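Local coordinates for protein 6-phosphogluconate dehydrogenase, NAD-binding (Mycolicibacterium smegmatis MC2 155, PDB 6SMT) that reduces imines with S-enantioselectivity and binds NADPH, which probably supplies the hydride, at residues V36-R41 and R52-A57; T12-G17 and A61-A66. All coordinates share one frame; numbering follows the deposited sequence.

In the fold
Both contacts belong to the NADPH-binding domain and share its sheet. Contact 1 pairs strand 35-39 with the edge strand 55-56. Contact 2 packs helix 60-65 over strand 12-16, the next strand inward. T37 bonds through its backbone to V13 and V15, so strand 35-39, between the two, ties them together. Helix 60-65 follows strand 55-56 in the chain, and the A57 methyl packs on A63. Contact 1 is partly buried, held by backbone hydrogen bonds, with its polar end on the cofactor. Contact 2 is buried and mostly apolar; its one hydrogen bond across the segments runs from a threonine hydroxyl to a helix carbonyl.

Contact 1: V36-R41 and R52-A57. With NDP (NADPH dihydro-nicotinamide-adenine-dinucleotide phosphate), chain L.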
loop_
_atom_site.group_PDB
_atom_site.type_symbol
_atom_site.label_atom_id
_atom_site.label_comp_id
_atom_site.label_asym_id
_atom_site.label_seq_id
_atom_site.Cartn_x
_atom_site.Cartn_y
_atom_site.Cartn_z
ATOM N N VAL B 36 5.437 32.254 -18.307
ATOM C CA VAL B 36 5.799 30.847 -18.534
ATOM C C VAL B 36 6.175 30.666 -19.963
ATOM O O VAL B 36 5.345 30.979 -20.835
ATOM C CB VAL B 36 4.699 29.895 -18.060
ATOM C CG1 VAL B 36 5.121 28.470 -18.246
ATOM C CG2 VAL B 36 4.339 30.181 -16.591
ATOM N N THR B 37 7.352 30.089 -20.193
ATOM C CA THR B 37 7.758 29.624 -21.524
ATOM C C THR B 37 7.762 28.117 -21.490
ATOM O O THR B 37 8.332 27.536 -20.556
ATOM C CB THR B 37 9.120 30.209 -21.904
ATOM O OG1 THR B 37 9.034 31.643 -21.931
ATOM C CG2 THR B 37 9.681 29.699 -23.210
ATOM N N VAL B 38 7.323 27.491 -22.564
ATOM C CA VAL B 38 7.269 26.014 -22.627
ATOM C C VAL B 38 8.022 25.505 -23.816
ATOM O O VAL B 38 8.125 26.180 -24.856
ATOM C CB VAL B 38 5.854 25.474 -22.554
ATOM C CG1 VAL B 38 5.164 25.936 -21.334
ATOM C CG2 VAL B 38 4.995 25.873 -23.760
ATOM N N TRP B 39 8.539 24.291 -23.719
ATOM C CA TRP B 39 9.235 23.546 -24.789
ATOM C C TRP B 39 8.942 22.082 -24.630
ATOM O O TRP B 39 8.865 21.592 -23.465
ATOM C CB TRP B 39 10.724 23.826 -24.827
ATOM C CG TRP B 39 11.435 23.008 -25.869
ATOM C CD1 TRP B 39 11.686 23.363 -27.188
ATOM C CD2 TRP B 39 11.935 21.684 -25.745
ATOM N NE1 TRP B 39 12.265 22.306 -27.861
ATOM C CE2 TRP B 39 12.476 21.255 -26.987
ATOM C CE3 TRP B 39 11.996 20.788 -24.667
ATOM C CZ2 TRP B 39 13.057 19.998 -27.171
ATOM C CZ3 TRP B 39 12.499 19.536 -24.881
ATOM C CH2 TRP B 39 13.073 19.149 -26.094
ATOM N N ASN B 40 8.728 21.363 -25.725
ATOM C CA ASN B 40 8.634 19.893 -25.729
ATOM C C ASN B 40 9.304 19.378 -26.982
ATOM O O ASN B 40 9.162 20.059 -28.046
ATOM C CB ASN B 40 7.203 19.502 -25.569
ATOM C CG ASN B 40 7.025 18.037 -25.325
ATOM O OD1 ASN B 40 7.510 17.567 -24.267
ATOM N ND2 ASN B 40 6.274 17.336 -26.139
ATOM N N ARG B 41 9.857 18.205 -26.873
ATOM C CA ARG B 41 10.423 17.505 -28.053
ATOM C C ARG B 41 9.347 17.475 -29.140
ATOM O O ARG B 41 9.673 17.770 -30.351
ATOM C CB ARG B 41 10.875 16.106 -27.633
ATOM C CG ARG B 41 11.243 15.230 -28.834
ATOM C CD ARG B 41 11.668 13.882 -28.364
ATOM N NE ARG B 41 10.692 13.153 -27.650
ATOM C CZ ARG B 41 10.881 11.933 -27.212
ATOM N NH1 ARG B 41 12.026 11.319 -27.404
ATOM N NH2 ARG B 41 9.917 11.332 -26.574
ATOM N N ARG B 52 -3.579 29.333 -22.985
ATOM C CA ARG B 52 -3.725 29.717 -21.566
ATOM C C ARG B 52 -2.762 30.855 -21.211
ATOM O O ARG B 52 -2.807 31.256 -20.063
ATOM C CB ARG B 52 -3.514 28.491 -20.658
ATOM C CG ARG B 52 -4.530 27.393 -20.932
ATOM C CD ARG B 52 -4.453 26.161 -20.029
ATOM N NE ARG B 52 -4.747 26.494 -18.638
ATOM C CZ ARG B 52 -5.923 26.303 -18.030
ATOM N NH1 ARG B 52 -6.936 25.813 -18.713
ATOM N NH2 ARG B 52 -6.061 26.633 -16.755
ATOM N N GLY B 53 -1.875 31.241 -22.099
ATOM C CA GLY B 53 -0.939 32.347 -21.860
ATOM C C GLY B 53 0.495 32.036 -21.900
ATOM O O GLY B 53 1.301 32.932 -21.723
ATOM N N ALA B 54 0.868 30.773 -22.138
ATOM C CA ALA B 54 2.304 30.428 -22.235
ATOM C C ALA B 54 2.907 30.948 -23.524
ATOM O O ALA B 54 2.176 31.015 -24.582
ATOM C CB ALA B 54 2.508 28.931 -22.173
ATOM N N LEU B 55 4.165 31.318 -23.431
ATOM C CA LEU B 55 5.041 31.520 -24.591
ATOM C C LEU B 55 5.646 30.200 -24.985
ATOM O O LEU B 55 5.915 29.383 -24.100
ATOM C CB LEU B 55 6.174 32.482 -24.211
ATOM C CG LEU B 55 5.709 33.815 -23.650
ATOM C CD1 LEU B 55 6.866 34.642 -23.063
ATOM C CD2 LEU B 55 5.071 34.584 -24.797
ATOM N N SER B 56 5.873 29.917 -26.252
ATOM C CA SER B 56 6.637 28.689 -26.574
ATOM C C SER B 56 7.939 29.075 -27.239
ATOM O O SER B 56 8.104 30.229 -27.668
ATOM C CB SER B 56 5.893 27.633 -27.306
ATOM O OG SER B 56 5.544 28.117 -28.554
ATOM N N ALA B 57 8.905 28.210 -27.100
ATOM C CA ALA B 57 10.251 28.442 -27.644
ATOM C C ALA B 57 10.550 27.248 -28.524
ATOM O O ALA B 57 10.189 26.104 -28.291
ATOM C CB ALA B 57 11.311 28.571 -26.548
HETATM P PA NDP L . 6.630 10.765 -18.808
HETATM O O1A NDP L . 7.411 10.254 -17.633
HETATM O O2A NDP L . 5.808 9.825 -19.633
HETATM O O5B NDP L . 7.613 11.595 -19.735
HETATM C C5B NDP L . 7.052 12.164 -20.932
HETATM C C4B NDP L . 7.823 13.415 -21.268
HETATM O O4B NDP L . 9.231 13.115 -21.485
HETATM C C3B NDP L . 7.335 14.052 -22.585
HETATM O O3B NDP L . 7.483 15.459 -22.550
HETATM C C2B NDP L . 8.294 13.432 -23.579
HETATM O O2B NDP L . 8.500 14.111 -24.814
HETATM C C1B NDP L . 9.573 13.577 -22.779
HETATM N N9A NDP L . 10.690 12.779 -23.274
HETATM C C8A NDP L . 10.835 11.411 -23.256
HETATM N N7A NDP L . 11.978 11.016 -23.765
HETATM C C5A NDP L . 12.624 12.178 -24.155
HETATM C C6A NDP L . 13.854 12.446 -24.809
HETATM N N6A NDP L . 14.756 11.515 -25.107
HETATM N N1A NDP L . 14.149 13.739 -25.063
HETATM C C2A NDP L . 13.285 14.700 -24.726
HETATM N N3A NDP L . 12.092 14.566 -24.135
HETATM C C4A NDP L . 11.813 13.279 -23.895
HETATM O O3 NDP L . 5.616 11.944 -18.416
HETATM P PN NDP L . 4.940 12.562 -17.154
HETATM O O1N NDP L . 4.526 13.920 -17.508
HETATM O O2N NDP L . 3.898 11.625 -16.655
HETATM O O5D NDP L . 6.074 12.571 -16.015
HETATM C C5D NDP L . 7.215 13.414 -16.132
HETATM C C4D NDP L . 8.084 13.128 -14.931
HETATM O O4D NDP L . 7.338 13.513 -13.747
HETATM C C3D NDP L . 8.516 11.669 -14.734
HETATM O O3D NDP L . 9.873 11.547 -14.325
HETATM C C2D NDP L . 7.590 11.195 -13.628
HETATM O O2D NDP L . 8.085 10.127 -12.826
HETATM C C1D NDP L . 7.351 12.436 -12.807
HETATM N N1N NDP L . 6.059 12.446 -12.095
HETATM C C2N NDP L . 4.889 12.244 -12.778
HETATM C C3N NDP L . 3.698 12.163 -12.138
HETATM C C7N NDP L . 2.425 11.934 -12.851
HETATM O O7N NDP L . 1.406 11.831 -12.130
HETATM N N7N NDP L . 2.355 11.876 -14.170
HETATM C C4N NDP L . 3.638 12.256 -10.693
HETATM C C5N NDP L . 4.893 12.532 -10.024
HETATM C C6N NDP L . 6.017 12.655 -10.694
HETATM P P2B NDP L . 7.399 13.856 -25.984
HETATM O O1X NDP L . 8.103 14.438 -27.247
HETATM O O2X NDP L . 7.232 12.343 -26.100
HETATM O O3X NDP L . 6.120 14.510 -25.646
HETATM O O HOH W 1 3.378 33.574 -19.910
#
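T37 has OG1 anti to the carbonyl carbon (chi1 -61°), which leaves CG2 anti to the backbone N. This turns CG2 to the A57 methyl, 3.9 Å from T37 CG2 to A57 CB. T37 OG1 comes to L55 CB at 3.8 Å, and the two side chains cross obliquely. V38 and S56 point to the other sheet face. V38 CG1 touches A54 CB at 4.1 Å, while V38 CG2 takes the crowded position between backbone N and carbonyl carbon. The S56 hydroxyl is held by R50.

The segments pair as parallel strands, the crossover running through helix 47-51. This is a beta-alpha-beta unit of the Rossmann fold. L55 N donates to V36 O at 2.9 Å, V38 N to L55 O at 2.8 Å, and A57 N to V38 O at 3.1 Å.

W39 ends the strand with CG anti to the backbone N (chi1 177°). A57 O meets the edge of its ring in plane, 3.3 Å from W39 CD1, and R41 N sits over one face.

Beyond the strand, N40 and R41 hold NADPH. N40 OD1 accepts from ribose O3B and from L18 N, while N40 ND2 donates to phosphate O3X and to T42 O. These bonds at both ends should fix the rotation of the amide. The R41 chain bends at chi3 (61°). One guanidinium face then lies against the adenine near C5A, and its edge meets the 2'-phosphate. R41 NE donates almost straight to O1X at 2.9 Å and NH2 to O2X. The positive charge of R41 probably offsets the negative charge of the 2'-phosphate, the group that distinguishes NADPH from NADH.

Contact 2: T12-G17 and A61-A66; sequences TVTVLG and AAAIAA
The flat group here is the peptide carbonyl of A63. T14 OG1 stands above its plane, 43° out of it, and donates a hydrogen bond of 2.7 Å to A63 O. The same oxygen also accepts from A66 N, in the last turn of the segment, so two donors grip it. T14 OG1 has a further partner in the hydroxyl of S67. The threonine is turned for this task: OG1 is anti to the carbonyl carbon, and CG2 anti to the backbone N. CG2 then rests on the A63 methyl, with T14 CG2 to A63 CB at 3.7 Å.

Helix 60-65 packs on one face of the parallel part of the Rossmann sheet. The axis of its piece 61-65 passes 8.1 Å from that of strand 12-16 and runs nearly antiparallel to it, at 152°. T12, T14 and L16 point toward the helix; V13 and V15 point to the other face, where helix 20-31 packs. G17 follows at the strand end and touches the NADPH. It fits the first glycine of the GxGxxG pattern.

L16 extends the apolar packing. Its chi2 of 102° lies away from the usual staggered positions. L16 CD1 meets I64 CG1 at 3.8 Å, and the two chains cross at about a right angle. The other branch, L16 CD2, reaches A63 CB at 4.2 Å. W39 of the neighbouring strand packs on both L16 and A63. I64 also leans on A70 of strand 69-72. Near the start of the strand, T12 CB lies 4.1 Å from A66 O, while T12 OG1 is bonded to D68 N.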
loop_
_atom_site.group_PDB
_atom_site.type_symbol
_atom_site.label_atom_id
_atom_site.label_comp_id
_atom_site.label_asym_id
_atom_site.label_seq_id
_atom_site.Cartn_x
_atom_site.Cartn_y
_atom_site.Cartn_z
ATOM N N THR B 12 9.946 34.733 -14.200
ATOM C CA THR B 12 10.022 34.017 -15.481
ATOM C C THR B 12 10.395 32.591 -15.181
ATOM O O THR B 12 11.330 32.354 -14.398
ATOM C CB THR B 12 10.998 34.637 -16.449
ATOM O OG1 THR B 12 12.298 34.822 -15.864
ATOM C CG2 THR B 12 10.429 35.968 -16.894
ATOM N N VAL B 13 9.584 31.672 -15.710
ATOM C CA VAL B 13 9.790 30.203 -15.570
ATOM C C VAL B 13 9.676 29.549 -16.931
ATOM O O VAL B 13 8.777 29.846 -17.707
ATOM C CB VAL B 13 8.822 29.584 -14.558
ATOM C CG1 VAL B 13 9.258 28.158 -14.260
ATOM C CG2 VAL B 13 8.730 30.414 -13.274
ATOM N N THR B 14 10.563 28.615 -17.203
ATOM C CA THR B 14 10.481 27.749 -18.371
ATOM C C THR B 14 10.161 26.331 -17.910
ATOM O O THR B 14 10.731 25.874 -16.906
ATOM C CB THR B 14 11.756 27.708 -19.191
ATOM O OG1 THR B 14 11.869 29.018 -19.777
ATOM C CG2 THR B 14 11.749 26.696 -20.304
ATOM N N VAL B 15 9.229 25.668 -18.564
ATOM C CA VAL B 15 8.987 24.216 -18.380
ATOM C C VAL B 15 9.426 23.515 -19.639
ATOM O O VAL B 15 8.928 23.795 -20.709
ATOM C CB VAL B 15 7.534 23.903 -18.026
ATOM C CG1 VAL B 15 7.381 22.424 -17.772
ATOM C CG2 VAL B 15 7.077 24.678 -16.807
ATOM N N LEU B 16 10.323 22.552 -19.524
ATOM C CA LEU B 16 10.800 21.648 -20.584
ATOM C C LEU B 16 10.219 20.267 -20.277
ATOM O O LEU B 16 10.588 19.664 -19.250
ATOM C CB LEU B 16 12.317 21.620 -20.696
ATOM C CG LEU B 16 12.952 22.985 -20.936
ATOM C CD1 LEU B 16 13.550 23.582 -19.707
ATOM C CD2 LEU B 16 14.021 22.976 -22.043
ATOM N N GLY B 17 9.367 19.794 -21.155
ATOM C CA GLY B 17 8.672 18.545 -21.023
ATOM C C GLY B 17 7.204 18.768 -20.744
ATOM O O GLY B 17 6.833 19.391 -19.729
ATOM N N ALA B 61 17.666 25.542 -25.886
ATOM C CA ALA B 61 18.464 26.737 -25.586
ATOM C C ALA B 61 17.594 27.986 -25.528
ATOM O O ALA B 61 17.729 28.783 -24.631
ATOM C CB ALA B 61 19.521 26.887 -26.675
ATOM N N ALA B 62 16.728 28.189 -26.510
ATOM C CA ALA B 62 15.864 29.378 -26.509
ATOM C C ALA B 62 14.872 29.350 -25.336
ATOM O O ALA B 62 14.667 30.395 -24.710
ATOM C CB ALA B 62 15.116 29.499 -27.813
ATOM N N ALA B 63 14.410 28.163 -25.003
ATOM C CA ALA B 63 13.480 28.022 -23.848
ATOM C C ALA B 63 14.189 28.431 -22.557
ATOM O O ALA B 63 13.619 29.200 -21.792
ATOM C CB ALA B 63 12.964 26.618 -23.835
ATOM N N ILE B 64 15.351 27.869 -22.293
ATOM C CA ILE B 64 16.091 28.142 -21.046
ATOM C C ILE B 64 16.531 29.614 -21.014
ATOM O O ILE B 64 16.385 30.309 -20.017
ATOM C CB ILE B 64 17.224 27.124 -20.871
ATOM C CG1 ILE B 64 16.589 25.773 -20.556
ATOM C CG2 ILE B 64 18.173 27.592 -19.795
ATOM C CD1 ILE B 64 17.547 24.672 -20.537
ATOM N N ALA B 65 16.964 30.139 -22.177
ATOM C CA ALA B 65 17.409 31.551 -22.183
ATOM C C ALA B 65 16.295 32.529 -21.922
ATOM O O ALA B 65 16.600 33.693 -21.549
ATOM C CB ALA B 65 18.063 31.849 -23.531
ATOM N N ALA B 66 15.022 32.139 -22.041
ATOM C CA ALA B 66 13.874 33.028 -21.845
ATOM C C ALA B 66 13.632 33.359 -20.373
ATOM O O ALA B 66 12.917 34.326 -20.075
ATOM C CB ALA B 66 12.678 32.432 -22.456
#